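Local atomic coordinates of putative N-acetylmuramoyl-L-alanine amidase (PDB entry 3CZX), a protein that probably hydrolyses, with the help of a bound zinc ion, the amide link between N-acetylmuramoyl groups and L-amino acid residues in cell-wall glycopeptides. Residues R34-V37 / A38-R42; A172-E176 / L177-K181. All coordinates share one frame; numbering follows the deposited sequence.

Contact 1 (R34-V37 / A38-R42); sequences RNIV and ASILR
Ser39 holds OG between its own backbone N and carbonyl carbon (chi1 68°), a setting that turns the hydroxyl back along the helix onto Ile36 O, three residues earlier, at 2.8 Å. The pair lies in the middle of helix 26-45, which packs on the central beta-sheet of this zinc-dependent amidase fold. Ile36 O is gripped twice, since Ile40 N also donates to it at 3.1 Å. Both donors approach from the same face of the carbonyl plane, but the amide lies closer to the line of the C=O bond (157° at the oxygen) than the hydroxyl, which comes in steeply from the flank (114°). The hydroxyl of Ser39 thus spends its proton on a carbonyl of its own helix.

The regular i to i+4 bonds run on around it: Ala38 N to Arg34 O, Ser39 N to Asn35 O, and Leu41 N to Val37 O. Two apolar pairs, Ile36 with Ile40 and Val37 with Leu41, run alongside each other on the buried sides of the helix. Ile36 and Ile40 belong to the face packed against helix 152-177, whereas Val37 rests on Leu8 and Phe77 of the sheet as well as on Cys166 of that helix. Leu41 lays CG over Val37 O at 3.4 Å and carries CD1 to Val37 CG1, 3.9 Å away.

Towards the earlier end, Arg34 NH2 donates to Asn35 OD1 from above the amide plane. Arg34 NE makes a salt bridge with Asp52 and NH2 also bonds Gly55 O, while Asn35 ND2 is given to Thr54 O. On the face turned to helix 152-177, Ile36 CG2 meets Ile40 CD1 at 4.0 Å, one turn apart.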
ATOM      1  N   ARG A  34       7.922  -2.719  -2.500  1.00  9.94           N
ATOM      2  CA  ARG A  34       8.407  -4.043  -2.069  1.00 10.38           C
ATOM      3  C   ARG A  34       7.220  -4.889  -1.551  1.00  9.82           C
ATOM      4  O   ARG A  34       7.023  -6.046  -1.963  1.00  9.83           O
ATOM      5  CB  ARG A  34       9.534  -3.925  -1.038  1.00  9.45           C
ATOM      6  CG  ARG A  34       9.936  -5.258  -0.411  1.00  9.78           C
ATOM      7  CD  ARG A  34       9.530  -5.353   1.055  1.00 13.14           C
ATOM      8  NE  ARG A  34      10.477  -4.647   1.898  1.00 12.54           N
ATOM      9  CZ  ARG A  34      10.168  -3.777   2.860  1.00 14.81           C
ATOM     10  NH1 ARG A  34      11.141  -3.224   3.552  1.00 14.41           N
ATOM     11  NH2 ARG A  34       8.921  -3.415   3.084  1.00 15.96           N
ATOM     12  N   ASN A  35       6.403  -4.308  -0.664  1.00 10.79           N
ATOM     13  CA  ASN A  35       5.307  -5.072  -0.054  1.00 11.50           C
ATOM     14  C   ASN A  35       4.295  -5.556  -1.070  1.00 12.72           C
ATOM     15  O   ASN A  35       3.804  -6.702  -0.989  1.00 13.06           O
ATOM     16  CB  ASN A  35       4.620  -4.239   1.050  1.00 11.26           C
ATOM     17  CG  ASN A  35       5.431  -4.168   2.319  1.00 12.52           C
ATOM     18  OD1 ASN A  35       6.439  -4.824   2.459  1.00 13.84           O
ATOM     19  ND2 ASN A  35       4.997  -3.327   3.280  1.00 14.42           N
ATOM     20  N   ILE A  36       3.921  -4.669  -1.986  1.00 12.28           N
ATOM     21  CA  ILE A  36       2.852  -4.978  -2.951  1.00 13.00           C
ATOM     22  C   ILE A  36       3.370  -6.002  -3.942  1.00 12.52           C
ATOM     23  O   ILE A  36       2.705  -6.999  -4.264  1.00 13.65           O
ATOM     24  CB  ILE A  36       2.316  -3.749  -3.645  1.00 14.17           C
ATOM     25  CG1 ILE A  36       1.684  -2.809  -2.597  1.00 12.74           C
ATOM     26  CG2 ILE A  36       1.311  -4.116  -4.696  1.00 13.69           C
ATOM     27  CD1 ILE A  36       1.351  -1.459  -3.181  1.00 14.97           C
ATOM     28  N   VAL A  37       4.562  -5.777  -4.490  1.00 10.02           N
ATOM     29  CA  VAL A  37       5.080  -6.745  -5.434  1.00 10.14           C
ATOM     30  C   VAL A  37       5.265  -8.096  -4.773  1.00 10.72           C
ATOM     31  O   VAL A  37       4.961  -9.109  -5.388  1.00 11.57           O
ATOM     32  CB  VAL A  37       6.390  -6.235  -6.087  1.00  9.33           C
ATOM     33  CG1 VAL A  37       7.026  -7.320  -6.998  1.00  9.47           C
ATOM     34  CG2 VAL A  37       6.152  -5.001  -6.899  1.00  8.29           C
ATOM     35  N   ALA A  38       5.763  -8.115  -3.552  1.00 10.89           N
ATOM     36  CA  ALA A  38       5.989  -9.376  -2.806  1.00 11.10           C
ATOM     37  C   ALA A  38       4.666 -10.099  -2.604  1.00 13.30           C
ATOM     38  O   ALA A  38       4.553 -11.323  -2.843  1.00 12.63           O
ATOM     39  CB  ALA A  38       6.653  -9.092  -1.476  1.00 12.73           C
ATOM     40  N   SER A  39       3.655  -9.347  -2.160  1.00 14.73           N
ATOM     41  CA  SER A  39       2.357  -9.968  -1.861  1.00 16.08           C
ATOM     42  C   SER A  39       1.711 -10.620  -3.098  1.00 16.27           C
ATOM     43  O   SER A  39       1.120 -11.691  -2.975  1.00 17.01           O
ATOM     44  CB  SER A  39       1.405  -8.950  -1.251  1.00 17.06           C
ATOM     45  OG  SER A  39       1.043  -7.987  -2.206  1.00 21.32           O
ATOM     46  N   ILE A  40       1.852 -10.002  -4.272  1.00 14.55           N
ATOM     47  CA  ILE A  40       1.278 -10.511  -5.514  1.00 15.13           C
ATOM     48  C   ILE A  40       2.054 -11.748  -5.975  1.00 14.88           C
ATOM     49  O   ILE A  40       1.472 -12.744  -6.437  1.00 16.06           O
ATOM     50  CB  ILE A  40       1.217  -9.426  -6.610  1.00 15.07           C
ATOM     51  CG1 ILE A  40       0.235  -8.315  -6.181  1.00 15.18           C
ATOM     52  CG2 ILE A  40       0.781 -10.024  -7.950  1.00 15.03           C
ATOM     53  CD1 ILE A  40       0.147  -7.102  -7.096  1.00 16.14           C
ATOM     54  N   LEU A  41       3.381 -11.702  -5.874  1.00 13.81           N
ATOM     55  CA  LEU A  41       4.169 -12.872  -6.269  1.00 13.95           C
ATOM     56  C   LEU A  41       3.792 -14.075  -5.394  1.00 15.02           C
ATOM     57  O   LEU A  41       3.654 -15.194  -5.895  1.00 14.90           O
ATOM     58  CB  LEU A  41       5.668 -12.551  -6.207  1.00 13.74           C
ATOM     59  CG  LEU A  41       6.226 -11.639  -7.306  1.00 10.75           C
ATOM     60  CD1 LEU A  41       7.598 -11.182  -6.941  1.00 12.08           C
ATOM     61  CD2 LEU A  41       6.234 -12.300  -8.707  1.00 13.08           C
ATOM     62  N   ARG A  42       3.619 -13.836  -4.106  1.00 15.03           N
ATOM     63  CA  ARG A  42       3.185 -14.909  -3.168  1.00 16.92           C
ATOM     64  C   ARG A  42       1.732 -15.331  -3.398  1.00 18.20           C
ATOM     65  O   ARG A  42       1.463 -16.537  -3.620  1.00 19.57           O
ATOM     66  CB  ARG A  42       3.436 -14.459  -1.742  1.00 16.23           C
ATOM     67  CG  ARG A  42       4.856 -14.326  -1.410  1.00 17.42           C
ATOM     68  CD  ARG A  42       5.078 -13.532  -0.138  1.00 15.12           C
ATOM     69  NE  ARG A  42       6.410 -13.636   0.395  1.00 15.35           N
ATOM     70  CZ  ARG A  42       6.976 -12.786   1.253  1.00 15.60           C
ATOM     71  NH1 ARG A  42       6.312 -11.717   1.727  1.00 16.22           N
ATOM     72  NH2 ARG A  42       8.201 -12.990   1.679  1.00 15.43           N
TER

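Contact 2 (A172-E176 / L177-K181); sequences AIAME and LGAAK
Ala174 O takes the amide of Ala179, five residues on, at 2.9 Å, and a second, weak bond from Leu177 N at 3.2 Å. The stronger bond is fairly straight at the hydrogen (160°), with its donor tilted from the carbonyl plane, while the weak one is sharply bent. Leu177 N has a sounder partner in Ile173 O, 3.1 Å away and almost in line with the carbonyl bond, so this N-H is shared unequally between two successive carbonyls. Gly178 N donates to Met175 O from well above the carbonyl plane, 72° out of it, and at 3.0 Å.

These bonds close the end of helix 152-177 in a Schellman motif. The helical backbone conformation is lost at Gly178, whose positive phi (73°), readily adopted by glycine, swings the chain round so that the amide of Ala179 points back into the last turn. This brings Ala174 CB and Ala179 CB to 4.2 Å from each other, and Leu47 touches both residues.

Leu177 sets CG anti to its carbonyl carbon (chi1 -64°), which lays the branch back along the helix over Ile173 O. Its CD1 reaches Ile173 CG2 at 4.0 Å, and the two side chains run side by side in the same direction. Beyond this pair, Ile173 is buried, touching Val37 and Leu41 of helix 26-45 and Leu105 of helix 99-113. Glu176 has CG anti to the backbone N, and its chain then bends, leading the carboxylate away from the turn to a salt bridge between OE1 and Arg100 NH2 of helix 99-113.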
ATOM      1  N   ALA A 172       5.288  -9.359 -14.611  1.00 11.14           N
ATOM      2  CA  ALA A 172       6.445  -9.441 -15.502  1.00 11.60           C
ATOM      3  C   ALA A 172       7.524 -10.373 -14.936  1.00 11.59           C
ATOM      4  O   ALA A 172       8.190 -11.095 -15.694  1.00 11.40           O
ATOM      5  CB  ALA A 172       7.005  -8.034 -15.799  1.00 12.23           C
ATOM      6  N   ILE A 173       7.735 -10.331 -13.618  1.00 11.81           N
ATOM      7  CA  ILE A 173       8.690 -11.203 -12.963  1.00 11.90           C
ATOM      8  C   ILE A 173       8.220 -12.634 -13.130  1.00 12.39           C
ATOM      9  O   ILE A 173       8.962 -13.457 -13.609  1.00 12.77           O
ATOM     10  CB  ILE A 173       8.901 -10.839 -11.460  1.00 11.32           C
ATOM     11  CG1 ILE A 173       9.576  -9.488 -11.293  1.00 11.58           C
ATOM     12  CG2 ILE A 173       9.728 -11.897 -10.729  1.00 11.73           C
ATOM     13  CD1 ILE A 173       9.529  -8.933  -9.872  1.00  9.94           C
ATOM     14  N   ALA A 174       6.962 -12.893 -12.811  1.00 12.78           N
ATOM     15  CA  ALA A 174       6.408 -14.245 -12.940  1.00 13.62           C
ATOM     16  C   ALA A 174       6.500 -14.737 -14.369  1.00 14.01           C
ATOM     17  O   ALA A 174       6.918 -15.864 -14.616  1.00 14.80           O
ATOM     18  CB  ALA A 174       4.977 -14.290 -12.442  1.00 14.44           C
HETATM   19  N   MSE A 175       6.155 -13.892 -15.319  1.00 14.81           N
HETATM   20  CA  MSE A 175       6.223 -14.302 -16.744  1.00 15.25           C
HETATM   21  C   MSE A 175       7.651 -14.685 -17.162  1.00 15.41           C
HETATM   22  O   MSE A 175       7.879 -15.696 -17.866  1.00 15.70           O
HETATM   23  CB  MSE A 175       5.665 -13.202 -17.633  1.00 16.99           C
HETATM   24  CG  MSE A 175       5.871 -13.383 -19.109  1.00 20.15           C
HETATM   25 SE   MSE A 175       4.607 -14.706 -19.779  1.00 42.79          SE
HETATM   26  CE  MSE A 175       3.075 -13.512 -19.894  1.00 33.95           C
ATOM     27  N   GLU A 176       8.627 -13.902 -16.718  1.00 14.50           N
ATOM     28  CA  GLU A 176      10.016 -14.150 -17.108  1.00 14.57           C
ATOM     29  C   GLU A 176      10.513 -15.471 -16.533  1.00 14.44           C
ATOM     30  O   GLU A 176      11.348 -16.136 -17.130  1.00 16.78           O
ATOM     31  CB  GLU A 176      10.877 -12.975 -16.659  1.00 14.29           C
ATOM     32  CG  GLU A 176      12.344 -13.073 -16.953  1.00 14.38           C
ATOM     33  CD  GLU A 176      12.690 -12.994 -18.432  1.00 15.83           C
ATOM     34  OE1 GLU A 176      11.803 -12.791 -19.289  1.00 15.40           O
ATOM     35  OE2 GLU A 176      13.909 -13.126 -18.735  1.00 17.95           O
ATOM     36  N   LEU A 177       9.992 -15.831 -15.371  1.00 14.98           N
ATOM     37  CA  LEU A 177      10.303 -17.089 -14.686  1.00 16.17           C
ATOM     38  C   LEU A 177       9.479 -18.255 -15.239  1.00 16.94           C
ATOM     39  O   LEU A 177       9.749 -19.418 -14.922  1.00 18.58           O
ATOM     40  CB  LEU A 177      10.027 -16.960 -13.200  1.00 16.00           C
ATOM     41  CG  LEU A 177      10.915 -15.940 -12.488  1.00 16.60           C
ATOM     42  CD1 LEU A 177      10.505 -15.789 -11.041  1.00 17.54           C
ATOM     43  CD2 LEU A 177      12.374 -16.346 -12.609  1.00 16.01           C
ATOM     44  N   GLY A 178       8.478 -17.949 -16.056  1.00 17.90           N
ATOM     45  CA  GLY A 178       7.552 -18.944 -16.597  1.00 17.93           C
ATOM     46  C   GLY A 178       6.564 -19.488 -15.589  1.00 18.38           C
ATOM     47  O   GLY A 178       6.084 -20.626 -15.737  1.00 20.04           O
ATOM     48  N   ALA A 179       6.241 -18.696 -14.559  1.00 17.99           N
ATOM     49  CA  ALA A 179       5.291 -19.091 -13.527  1.00 18.35           C
ATOM     50  C   ALA A 179       3.890 -18.708 -13.923  1.00 20.02           C
ATOM     51  O   ALA A 179       3.602 -17.529 -14.189  1.00 18.20           O
ATOM     52  CB  ALA A 179       5.631 -18.435 -12.180  1.00 19.25           C
ATOM     53  N   ALA A 180       3.004 -19.700 -13.935  1.00 20.88           N
ATOM     54  CA  ALA A 180       1.603 -19.450 -14.218  1.00 22.69           C
ATOM     55  C   ALA A 180       0.879 -19.077 -12.929  1.00 22.31           C
ATOM     56  O   ALA A 180       1.314 -19.460 -11.831  1.00 22.87           O
ATOM     57  CB  ALA A 180       0.976 -20.679 -14.848  1.00 21.96           C
ATOM     58  N   LYS A 181      -0.210 -18.323 -13.058  1.00 23.78           N
ATOM     59  CA  LYS A 181      -1.031 -17.996 -11.889  1.00 25.26           C
ATOM     60  C   LYS A 181      -1.603 -19.263 -11.258  1.00 26.88           C
ATOM     61  O   LYS A 181      -1.899 -20.226 -11.976  1.00 27.84           O
ATOM     62  CB  LYS A 181      -2.157 -17.021 -12.236  1.00 25.80           C
ATOM     63  CG  LYS A 181      -1.675 -15.634 -12.650  1.00 26.16           C
ATOM     64  CD  LYS A 181      -2.776 -14.613 -12.502  1.00 26.94           C
ATOM     65  CE  LYS A 181      -2.489 -13.378 -13.330  1.00 27.05           C
ATOM     66  NZ  LYS A 181      -3.306 -12.247 -12.869  1.00 28.72           N
TER

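How the contacts relate
Contacts 1 and 2 follow one another along the chain, the first in the middle of helix 26-45 and the second at the C-terminal end of helix 152-177, with centres about 13 Å apart. The two helices pack together here, and Ile173 makes much of the junction: its CG2 lies 4.1 Å from Leu41 CD2 and its CD1 lies 4.1 Å from Val37 CG1, while Leu41 CD2 also packs on Ala174 N. Contact 1 is the closer to the metal site without reaching it: the side chain of Arg34 is about 9 Å from that of His12 and about 13 Å from the zinc ion, whereas contact 2 lies away from the site that His12, Glu26 and His78 form.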